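Local coordinates for protein purine nucleoside phosphorylase (Schistosoma mansoni, PDB 5KO5) that catalyses the reversible phosphorolysis of purine nucleosides to free base and ribose 1-phosphate, and is seen here with cytosine bound, at residues 169-172 with 173-176; 176-179 with 180-184; 271-274 with 275-279. All blocks are in the same frame, centred on the assembly; numbering follows the deposited sequence.

Contact 1 of 3, residues 169-172 with 173-176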
loop_
_atom_site.group_PDB
_atom_site.type_symbol
_atom_site.label_atom_id
_atom_site.label_comp_id
_atom_site.label_asym_id
_atom_site.label_seq_id
_atom_site.Cartn_x
_atom_site.Cartn_y
_atom_site.Cartn_z
ATOM N N ASP A 169 14.530 16.596 -12.870
ATOM C CA ASP A 169 15.653 17.480 -13.171
ATOM C C ASP A 169 15.252 18.955 -13.124
ATOM O O ASP A 169 14.280 19.376 -13.756
ATOM C CB ASP A 169 16.194 17.119 -14.554
ATOM C CG ASP A 169 17.475 17.846 -14.890
ATOM O OD1 ASP A 169 18.558 17.349 -14.516
ATOM O OD2 ASP A 169 17.401 18.918 -15.519
ATOM N N ARG A 170 16.023 19.748 -12.374
ATOM C CA ARG A 170 15.687 21.159 -12.208
ATOM C C ARG A 170 15.878 21.937 -13.503
ATOM O O ARG A 170 15.036 22.769 -13.862
ATOM C CB ARG A 170 16.526 21.767 -11.088
ATOM C CG ARG A 170 15.892 21.671 -9.714
ATOM C CD ARG A 170 16.743 20.853 -8.763
ATOM N NE ARG A 170 16.328 21.044 -7.377
ATOM C CZ ARG A 170 17.032 21.712 -6.470
ATOM N NH1 ARG A 170 18.201 22.247 -6.796
ATOM N NH2 ARG A 170 16.571 21.839 -5.233
ATOM N N LEU A 171 16.970 21.673 -14.223
ATOM C CA LEU A 171 17.228 22.403 -15.460
ATOM C C LEU A 171 16.133 22.157 -16.489
ATOM O O LEU A 171 15.763 23.066 -17.238
ATOM C CB LEU A 171 18.593 22.019 -16.022
ATOM C CG LEU A 171 19.790 22.535 -15.227
ATOM C CD1 LEU A 171 21.098 22.116 -15.887
ATOM C CD2 LEU A 171 19.717 24.045 -15.073
ATOM N N LEU A 172 15.603 20.937 -16.544
ATOM C CA LEU A 172 14.534 20.663 -17.496
ATOM C C LEU A 172 13.256 21.403 -17.123
ATOM O O LEU A 172 12.533 21.885 -18.005
ATOM C CB LEU A 172 14.280 19.161 -17.589
ATOM C CG LEU A 172 15.383 18.279 -18.162
ATOM C CD1 LEU A 172 14.919 16.827 -18.217
ATOM C CD2 LEU A 172 15.787 18.756 -19.530
ATOM N N GLN A 173 12.942 21.474 -15.825
ATOM C CA GLN A 173 11.805 22.281 -15.389
ATOM C C GLN A 173 12.002 23.741 -15.777
ATOM O O GLN A 173 11.069 24.397 -16.250
ATOM C CB GLN A 173 11.629 22.173 -13.875
ATOM C CG GLN A 173 11.203 20.805 -13.366
ATOM C CD GLN A 173 11.201 20.752 -11.852
ATOM O OE1 GLN A 173 10.568 21.579 -11.191
ATOM N NE2 GLN A 173 11.926 19.794 -11.289
ATOM N N GLN A 174 13.223 24.258 -15.600
ATOM C CA GLN A 174 13.494 25.651 -15.937
ATOM C C GLN A 174 13.349 25.897 -17.433
ATOM O O GLN A 174 12.802 26.927 -17.844
ATOM C CB GLN A 174 14.889 26.030 -15.449
ATOM C CG GLN A 174 15.028 26.012 -13.936
ATOM C CD GLN A 174 16.461 26.195 -13.464
ATOM O OE1 GLN A 174 17.337 26.587 -14.234
ATOM N NE2 GLN A 174 16.702 25.906 -12.191
ATOM N N LEU A 175 13.818 24.958 -18.263
ATOM C CA LEU A 175 13.666 25.103 -19.709
ATOM C C LEU A 175 12.198 25.077 -20.117
ATOM O O LEU A 175 11.765 25.882 -20.952
ATOM C CB LEU A 175 14.461 24.018 -20.439
ATOM C CG LEU A 175 14.315 23.934 -21.963
ATOM C CD1 LEU A 175 14.715 25.243 -22.644
ATOM C CD2 LEU A 175 15.128 22.774 -22.510
ATOM N N ALA A 176 11.417 24.153 -19.550
ATOM C CA ALA A 176 9.993 24.096 -19.866
ATOM C C ALA A 176 9.300 25.410 -19.526
ATOM O O ALA A 176 8.511 25.933 -20.327
ATOM C CB ALA A 176 9.332 22.921 -19.140
#

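Contact 2 of 3, residues 176-179 with 180-184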
loop_
_atom_site.group_PDB
_atom_site.type_symbol
_atom_site.label_atom_id
_atom_site.label_comp_id
_atom_site.label_asym_id
_atom_site.label_seq_id
_atom_site.Cartn_x
_atom_site.Cartn_y
_atom_site.Cartn_z
ATOM N N ALA A 176 11.417 24.153 -19.550
ATOM C CA ALA A 176 9.993 24.096 -19.866
ATOM C C ALA A 176 9.300 25.410 -19.526
ATOM O O ALA A 176 8.511 25.933 -20.327
ATOM C CB ALA A 176 9.332 22.921 -19.140
ATOM N N LEU A 177 9.589 25.965 -18.344
ATOM C CA LEU A 177 8.994 27.242 -17.965
ATOM C C LEU A 177 9.444 28.354 -18.899
ATOM O O LEU A 177 8.634 29.199 -19.298
ATOM C CB LEU A 177 9.341 27.595 -16.517
ATOM C CG LEU A 177 8.771 28.939 -16.042
ATOM C CD1 LEU A 177 7.243 28.910 -16.074
ATOM C CD2 LEU A 177 9.284 29.328 -14.655
ATOM N N LYS A 178 10.729 28.367 -19.266
ATOM C CA LYS A 178 11.242 29.417 -20.139
ATOM C C LYS A 178 10.509 29.433 -21.473
ATOM O O LYS A 178 10.166 30.503 -21.991
ATOM C CB LYS A 178 12.743 29.224 -20.365
ATOM C CG LYS A 178 13.364 30.280 -21.263
ATOM C CD LYS A 178 14.073 31.331 -20.441
ATOM C CE LYS A 178 15.405 30.818 -19.931
ATOM N NZ LYS A 178 16.084 31.819 -19.062
ATOM N N ILE A 179 10.257 28.253 -22.043
ATOM C CA ILE A 179 9.552 28.176 -23.318
ATOM C C ILE A 179 8.107 28.642 -23.168
ATOM O O ILE A 179 7.555 29.290 -24.065
ATOM C CB ILE A 179 9.664 26.755 -23.900
ATOM C CG1 ILE A 179 11.113 26.484 -24.321
ATOM C CG2 ILE A 179 8.716 26.576 -25.082
ATOM C CD1 ILE A 179 11.421 25.024 -24.565
ATOM N N ALA A 180 7.474 28.333 -22.032
ATOM C CA ALA A 180 6.123 28.833 -21.795
ATOM C C ALA A 180 6.105 30.354 -21.734
ATOM O O ALA A 180 5.187 30.993 -22.261
ATOM C CB ALA A 180 5.558 28.243 -20.506
ATOM N N GLN A 181 7.121 30.952 -21.104
ATOM C CA GLN A 181 7.202 32.409 -21.041
ATOM C C GLN A 181 7.394 33.006 -22.428
ATOM O O GLN A 181 6.789 34.035 -22.760
ATOM C CB GLN A 181 8.345 32.825 -20.118
ATOM C CG GLN A 181 8.172 32.368 -18.676
ATOM C CD GLN A 181 9.443 32.504 -17.863
ATOM O OE1 GLN A 181 10.540 32.616 -18.419
ATOM N NE2 GLN A 181 9.304 32.500 -16.544
ATOM N N GLU A 182 8.237 32.376 -23.250
ATOM C CA GLU A 182 8.497 32.894 -24.591
ATOM C C GLU A 182 7.236 32.900 -25.444
ATOM O O GLU A 182 7.093 33.745 -26.338
ATOM C CB GLU A 182 9.590 32.060 -25.260
ATOM C CG GLU A 182 10.962 32.210 -24.614
ATOM C CD GLU A 182 11.949 31.158 -25.085
ATOM O OE1 GLU A 182 11.524 30.208 -25.776
ATOM O OE2 GLU A 182 13.150 31.280 -24.765
ATOM N N ASN A 183 6.309 31.979 -25.173
ATOM C CA ASN A 183 5.066 31.858 -25.922
ATOM C C ASN A 183 3.861 32.397 -25.160
ATOM O O ASN A 183 2.720 32.139 -25.558
ATOM C CB ASN A 183 4.845 30.399 -26.333
ATOM C CG ASN A 183 5.879 29.918 -27.334
ATOM O OD1 ASN A 183 5.736 30.127 -28.539
ATOM N ND2 ASN A 183 6.934 29.283 -26.839
ATOM N N ASP A 184 4.090 33.125 -24.063
ATOM C CA ASP A 184 3.031 33.840 -23.345
ATOM C C ASP A 184 1.938 32.910 -22.820
ATOM O O ASP A 184 0.763 33.282 -22.762
ATOM C CB ASP A 184 2.445 34.989 -24.181
ATOM C CG ASP A 184 1.563 35.925 -23.364
ATOM O OD1 ASP A 184 1.904 36.205 -22.194
ATOM O OD2 ASP A 184 0.519 36.368 -23.888
#

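Contact 3 of 3, residues 271-274 with 275-279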
loop_
_atom_site.group_PDB
_atom_site.type_symbol
_atom_site.label_atom_id
_atom_site.label_comp_id
_atom_site.label_asym_id
_atom_site.label_seq_id
_atom_site.Cartn_x
_atom_site.Cartn_y
_atom_site.Cartn_z
ATOM N N ASP A 271 -3.013 20.498 -28.429
ATOM C CA ASP A 271 -2.183 21.128 -29.449
ATOM C C ASP A 271 -1.133 22.036 -28.828
ATOM O O ASP A 271 0.014 22.081 -29.298
ATOM C CB ASP A 271 -3.060 21.861 -30.459
ATOM C CG ASP A 271 -3.901 20.912 -31.268
ATOM O OD1 ASP A 271 -3.352 20.291 -32.203
ATOM O OD2 ASP A 271 -5.107 20.787 -30.971
ATOM N N LEU A 272 -1.501 22.761 -27.771
ATOM C CA LEU A 272 -0.527 23.587 -27.064
ATOM C C LEU A 272 0.560 22.729 -26.433
ATOM O O LEU A 272 1.749 23.063 -26.508
ATOM C CB LEU A 272 -1.232 24.423 -26.000
ATOM C CG LEU A 272 -0.336 25.352 -25.174
ATOM C CD1 LEU A 272 0.381 26.364 -26.065
ATOM C CD2 LEU A 272 -1.129 26.053 -24.087
ATOM N N LEU A 273 0.175 21.606 -25.824
ATOM C CA LEU A 273 1.161 20.732 -25.206
ATOM C C LEU A 273 2.091 20.120 -26.247
ATOM O O LEU A 273 3.295 19.976 -26.000
ATOM C CB LEU A 273 0.440 19.655 -24.404
ATOM C CG LEU A 273 1.322 18.699 -23.612
ATOM C CD1 LEU A 273 2.133 19.442 -22.564
ATOM C CD2 LEU A 273 0.454 17.638 -22.958
ATOM N N GLN A 274 1.562 19.777 -27.425
ATOM C CA GLN A 274 2.419 19.247 -28.480
ATOM C C GLN A 274 3.449 20.282 -28.914
ATOM O O GLN A 274 4.637 19.973 -29.070
ATOM C CB GLN A 274 1.592 18.810 -29.688
ATOM C CG GLN A 274 2.493 18.266 -30.793
ATOM C CD GLN A 274 1.910 18.391 -32.186
ATOM O OE1 GLN A 274 0.915 19.082 -32.403
ATOM N NE2 GLN A 274 2.531 17.712 -33.144
ATOM N N MET A 275 2.998 21.518 -29.141
ATOM C CA MET A 275 3.914 22.585 -29.528
ATOM C C MET A 275 4.972 22.798 -28.450
ATOM O O MET A 275 6.162 22.941 -28.749
ATOM C CB MET A 275 3.103 23.863 -29.792
ATOM C CG MET A 275 3.866 25.011 -30.433
ATOM S SD MET A 275 4.943 25.874 -29.275
ATOM C CE MET A 275 3.824 26.187 -27.947
ATOM N N TRP A 276 4.551 22.791 -27.187
ATOM C CA TRP A 276 5.473 23.019 -26.082
ATOM C C TRP A 276 6.545 21.940 -26.043
ATOM O O TRP A 276 7.745 22.234 -25.967
ATOM C CB TRP A 276 4.663 22.988 -24.792
ATOM C CG TRP A 276 5.350 23.457 -23.558
ATOM C CD1 TRP A 276 6.536 24.139 -23.467
ATOM C CD2 TRP A 276 4.859 23.326 -22.225
ATOM N NE1 TRP A 276 6.818 24.418 -22.147
ATOM C CE2 TRP A 276 5.800 23.933 -21.366
ATOM C CE3 TRP A 276 3.711 22.742 -21.670
ATOM C CZ2 TRP A 276 5.632 23.969 -19.979
ATOM C CZ3 TRP A 276 3.541 22.782 -20.299
ATOM C CH2 TRP A 276 4.498 23.392 -19.467
ATOM N N PHE A 277 6.123 20.674 -26.098
ATOM C CA PHE A 277 7.074 19.576 -26.000
ATOM C C PHE A 277 7.961 19.477 -27.236
ATOM O O PHE A 277 9.135 19.115 -27.121
ATOM C CB PHE A 277 6.348 18.265 -25.681
ATOM C CG PHE A 277 6.247 17.996 -24.209
ATOM C CD1 PHE A 277 5.703 18.943 -23.355
ATOM C CD2 PHE A 277 6.729 16.820 -23.678
ATOM C CE1 PHE A 277 5.640 18.704 -21.980
ATOM C CE2 PHE A 277 6.651 16.569 -22.313
ATOM C CZ PHE A 277 6.113 17.528 -21.472
ATOM N N LYS A 278 7.436 19.806 -28.419
ATOM C CA LYS A 278 8.302 19.865 -29.593
ATOM C C LYS A 278 9.422 20.880 -29.387
ATOM O O LYS A 278 10.588 20.594 -29.674
ATOM C CB LYS A 278 7.477 20.181 -30.845
ATOM C CG LYS A 278 8.262 20.227 -32.146
ATOM C CD LYS A 278 7.316 20.496 -33.321
ATOM C CE LYS A 278 8.059 20.642 -34.633
ATOM N NZ LYS A 278 7.115 20.928 -35.754
ATOM N N GLU A 279 9.090 22.056 -28.850
ATOM C CA GLU A 279 10.114 23.069 -28.614
ATOM C C GLU A 279 11.075 22.647 -27.508
ATOM O O GLU A 279 12.282 22.898 -27.602
ATOM C CB GLU A 279 9.471 24.425 -28.311
ATOM C CG GLU A 279 10.476 25.559 -28.087
ATOM C CD GLU A 279 11.215 25.978 -29.346
ATOM O OE1 GLU A 279 10.882 25.484 -30.444
ATOM O OE2 GLU A 279 12.142 26.810 -29.229
#

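Contact 1 of 3, residues 169-172 with 173-176
D169 and Q173 meet at the first turn of helix 170-182, where D169 is the N-cap. Capping comes first: D169 OD2 accepts from L172 N at 2.9 Å through its anti lone pair, the one away from OD1. CG of D169 stands opposite its own backbone N (chi1 -172°), which swings the carboxylate over the start of the helix, where backbone N-H groups have no carbonyl of a preceding turn to meet; its negative charge should also suit the positive end of the helix dipole.

The backbone bonds of the helix begin at the same residue. Q173 N reaches D169 O at 3.2 Å, and Q174 N, L175 N and A176 N follow on R170 O, L171 O and L172 O. D169 thus serves the turn twice, by its carboxylate and by its carbonyl.

Side-chain amides lie back along the helix. With CG beside its backbone N (chi1 -67°) and the chain extended beyond, Q173 lays its amide back toward the cap, and NE2 makes a weak bond to D169 O at 3.4 Å; a second weak one runs to Y168 O. CG of Q174 rests 3.2 Å from R170 O.

L172 and A176 are buried against L238 of strand 236-246, and L175 reaches L284 and R283. R170 points its guanidinium group to another chain, where NH2 forms a salt bridge with D254 of the second subunit, tying this helix start into the trimer. On the exposed side, methyl CD2 of L171 slants across the end of the Q174 side chain, 3.6 Å from the amide oxygen OE1.

Contact 2 of 3, residues 176-179 with 180-184
I179 O is gripped twice by N183: ND2 donates at 2.8 Å with an N-H...O angle of 162°, and N183 N at 3.2 Å along a more bent path. The two donors come from opposite faces of the carbonyl plane. N183 CG lies beside its own backbone N (chi1 -67°), which folds the amide back over the last turn; I179 O lies close to the plane of the N183 amide, and CG2 of I179 runs alongside, 3.7 Å from ND2. N183 is the first residue to leave helical geometry, and D184, with positive phi, is the C-prime residue of the Schellman motif that closes the helix: F185 N goes to A180 O and D184 N to Q181 O.

Just before N183, Q181 and E182 lie across side chains one turn earlier in the helix, L177 and K178. Q181 lays its amide NE2 against CG of L177 at 3.6 Å, while E182 sets OE2 against the aliphatic CG of K178. K178 NZ stays 6.4 Å from E182 OE2; the salt bridge of E182 runs from OE1 to R283.

Two elements of the fold flank this end of the helix. I179 packs on W276, E279, I280 and R283 of helix 259-283, whereas L177 and A180 touch V189 at the start of strand 189-196.

Contact 3 of 3, residues 271-274 with 275-279
L273 and F277 lie side by side, one helical turn apart and pointing the same way, with methyl CD1 of L273 3.6 Å from ring atom CE1 of F277. The same methyl also meets W276, 3.8 Å from CE3, so this one methyl touches both aromatic side chains, meeting each ring obliquely. CG of L273 is directed away from its backbone N (chi1 -176°), which carries CD1 forward to the next turn. On the neighbouring face L272 CD1 meets M275 CE at 3.9 Å; the methionine bends at chi2 and chi3 to bring its methyl back.

Behind these side chains, regular backbone bonds set the spacing, among them F277 N to L273 O at 2.9 Å. Farther out, the W276 indole is held by a hydrogen bond from NE1 to A176 O of helix 170-182 and by F185, whose ring and the indole meet edge-to-face.

The segment forms part of the long C-terminal helix 259-283. L273 and F277 press on T116 of strand 112-121, and L272, L273 and W276 reach strand 131-139 at F131 or L133.

In the fold
Contacts 1 and 2 follow each other along helix 170-182, sharing A176, with centres about 11 Å apart; together they span its capped start and its Schellman end. Contact 3 comes later in the chain, on helix 259-283, its centre about 11 Å from that of contact 2 and about 15 Å from that of contact 1. The two helices meet through contacts 2 and 3, with A176, shared with contact 1, at the junction. Both helices also cover strand 131-139 of the mixed sheet of this phosphorylase-superfamily fold. None of the residues in the three contacts lines the cytosine pocket; the L273 side chain is about 13 Å from the ligand.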